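PDB 4K7J: GDSL-like Lipase/Acylhydrolase family protein from Neisseria meningitidis, which probably removes O-acetyl groups from peptidoglycan as a serine esterase of the SGNH hydrolase family. Local coordinates for residues Gly66-Asp71 with Gly96-Ala101. Numbering follows the deposited sequence.
Sequences GDFFTD and GQRMAA
Arg98 lays its guanidinium flat on the ring of Phe68 where the loop leading into strand 102-106 passes the start of helix 68-81, on the alpha/beta SGNH hydrolase fold. The planes are 10° apart, and the overlap is offset: NH1 rides 3.4 Å above the ring centre, while CZ sits nearer the rim at CE1 and CZ of Phe68. CZ of Arg98 lies 3.9 Å from the ring centroid, which makes this a cation-pi stack. Arg98 has CG anti to its backbone N (chi1 166°) and a chain extended to NE, its CB, CG and CD passing close to Gly66 O; the turn at chi4 (-93°) brings CZ over Phe68. NH1 then donates to Gly66 O at 3.0 Å, within the guanidinium plane and the carbonyl plane alike; this nearly straight bond should fix the rotation of the group above the ring. At the other amino end, water 2 accepts from NH2 and donates to Asp71 OD2; this oxygen also pairs with Lys75, and OD1 of Asp71 with Arg74.

Asp67, with positive phi in the turn between helices 62-65 and 68-81, is buried and gripped on both oxygens. OD1 takes a short bond from Thr70 OG1 on its anti lone pair, and OD2 forms a salt bridge with Arg74. These bonds would hold the carboxylate against rotation and favour its charged form. Ala100 CB packs against both carboxylates, 3.5 Å from CG of Asp71. Ala100 N donates to the anti lone pair of Asp67 OD2 at 2.7 Å, and water 1 links that same oxygen to Ala101 N.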
loop_
_atom_site.group_PDB
_atom_site.type_symbol
_atom_site.label_atom_id
_atom_site.label_comp_id
_atom_site.label_asym_id
_atom_site.label_seq_id
_atom_site.Cartn_x
_atom_site.Cartn_y
_atom_site.Cartn_z
ATOM N N GLY A 66 -4.609 -6.003 5.643
ATOM C CA GLY A 66 -5.165 -7.346 5.555
ATOM C C GLY A 66 -4.986 -7.947 4.172
ATOM O O GLY A 66 -5.122 -9.154 3.984
ATOM N N ASP A 67 -4.678 -7.086 3.206
ATOM C CA ASP A 67 -4.487 -7.460 1.801
ATOM C C ASP A 67 -5.742 -7.994 1.104
ATOM O O ASP A 67 -5.670 -8.358 -0.053
ATOM C CB ASP A 67 -3.300 -8.434 1.606
ATOM C CG ASP A 67 -2.598 -8.244 0.261
ATOM O OD1 ASP A 67 -2.697 -7.131 -0.316
ATOM O OD2 ASP A 67 -1.943 -9.196 -0.221
ATOM N N PHE A 68 -6.895 -8.037 1.774
ATOM C CA PHE A 68 -8.110 -8.498 1.077
ATOM C C PHE A 68 -8.606 -7.495 0.026
ATOM O O PHE A 68 -9.124 -7.880 -1.022
ATOM C CB PHE A 68 -9.228 -8.864 2.061
ATOM C CG PHE A 68 -8.973 -10.141 2.806
ATOM C CD1 PHE A 68 -9.078 -11.367 2.162
ATOM C CD2 PHE A 68 -8.614 -10.122 4.139
ATOM C CE1 PHE A 68 -8.839 -12.554 2.845
ATOM C CE2 PHE A 68 -8.363 -11.304 4.825
ATOM C CZ PHE A 68 -8.484 -12.517 4.181
ATOM N N PHE A 69 -8.423 -6.212 0.303
ATOM C CA PHE A 69 -8.833 -5.154 -0.621
ATOM C C PHE A 69 -7.814 -5.061 -1.742
ATOM O O PHE A 69 -8.152 -5.148 -2.922
ATOM C CB PHE A 69 -8.927 -3.818 0.137
ATOM C CG PHE A 69 -9.429 -2.659 -0.689
ATOM C CD1 PHE A 69 -8.566 -1.934 -1.495
ATOM C CD2 PHE A 69 -10.754 -2.260 -0.617
ATOM C CE1 PHE A 69 -9.023 -0.846 -2.227
ATOM C CE2 PHE A 69 -11.215 -1.178 -1.354
ATOM C CZ PHE A 69 -10.354 -0.475 -2.153
ATOM N N THR A 70 -6.551 -4.896 -1.375
ATOM C CA THR A 70 -5.500 -4.726 -2.383
ATOM C C THR A 70 -5.275 -5.970 -3.264
ATOM O O THR A 70 -4.901 -5.851 -4.424
ATOM C CB THR A 70 -4.190 -4.276 -1.726
ATOM O OG1 THR A 70 -4.020 -4.990 -0.500
ATOM C CG2 THR A 70 -4.250 -2.784 -1.402
ATOM N N ASP A 71 -5.526 -7.163 -2.735
ATOM C CA ASP A 71 -5.326 -8.356 -3.547
ATOM C C ASP A 71 -6.434 -8.509 -4.577
ATOM O O ASP A 71 -6.216 -9.059 -5.658
ATOM C CB ASP A 71 -5.228 -9.620 -2.696
ATOM C CG ASP A 71 -4.880 -10.843 -3.523
ATOM O OD1 ASP A 71 -3.840 -10.816 -4.227
ATOM O OD2 ASP A 71 -5.659 -11.815 -3.493
ATOM N N GLY A 96 -0.702 -9.999 12.762
ATOM C CA GLY A 96 -1.954 -9.286 12.590
ATOM C C GLY A 96 -2.154 -8.726 11.200
ATOM O O GLY A 96 -3.162 -8.066 10.927
ATOM N N GLN A 97 -1.193 -8.971 10.312
ATOM C CA GLN A 97 -1.266 -8.418 8.962
ATOM C C GLN A 97 -0.993 -9.535 7.958
ATOM O O GLN A 97 -0.622 -10.639 8.342
ATOM C CB GLN A 97 -0.304 -7.221 8.808
ATOM C CG GLN A 97 -0.539 -6.155 9.893
ATOM C CD GLN A 97 0.170 -4.808 9.666
ATOM O OE1 GLN A 97 0.174 -3.958 10.554
ATOM N NE2 GLN A 97 0.743 -4.606 8.476
ATOM N N ARG A 98 -1.181 -9.265 6.676
ATOM C CA ARG A 98 -1.219 -10.356 5.715
ATOM C C ARG A 98 -0.728 -9.973 4.310
ATOM O O ARG A 98 -1.050 -8.901 3.790
ATOM C CB ARG A 98 -2.648 -10.916 5.666
ATOM C CG ARG A 98 -2.955 -11.833 4.495
ATOM C CD ARG A 98 -4.406 -12.329 4.575
ATOM N NE ARG A 98 -4.742 -13.204 3.455
ATOM C CZ ARG A 98 -5.296 -12.795 2.316
ATOM N NH1 ARG A 98 -5.597 -11.508 2.129
ATOM N NH2 ARG A 98 -5.547 -13.677 1.356
ATOM N N MET A 99 0.078 -10.846 3.710
ATOM C CA MET A 99 0.383 -10.741 2.290
ATOM C C MET A 99 -0.326 -11.893 1.595
ATOM O O MET A 99 -0.091 -13.053 1.933
ATOM C CB MET A 99 1.884 -10.877 2.033
ATOM C CG MET A 99 2.744 -9.715 2.482
ATOM S SD MET A 99 2.767 -8.373 1.294
ATOM C CE MET A 99 1.493 -7.313 1.997
ATOM N N ALA A 100 -1.175 -11.594 0.616
ATOM C CA ALA A 100 -1.885 -12.666 -0.085
ATOM C C ALA A 100 -1.013 -13.353 -1.135
ATOM O O ALA A 100 -1.182 -14.543 -1.409
ATOM C CB ALA A 100 -3.156 -12.137 -0.722
ATOM N N ALA A 101 -0.080 -12.593 -1.706
ATOM C CA ALA A 101 0.678 -13.023 -2.888
ATOM C C ALA A 101 1.944 -13.842 -2.601
ATOM O O ALA A 101 2.490 -14.468 -3.511
ATOM C CB ALA A 101 1.027 -11.812 -3.748
HETATM O O HOH W 1 0.552 -9.666 -1.243
HETATM O O HOH W 2 -6.805 -12.065 -0.796
#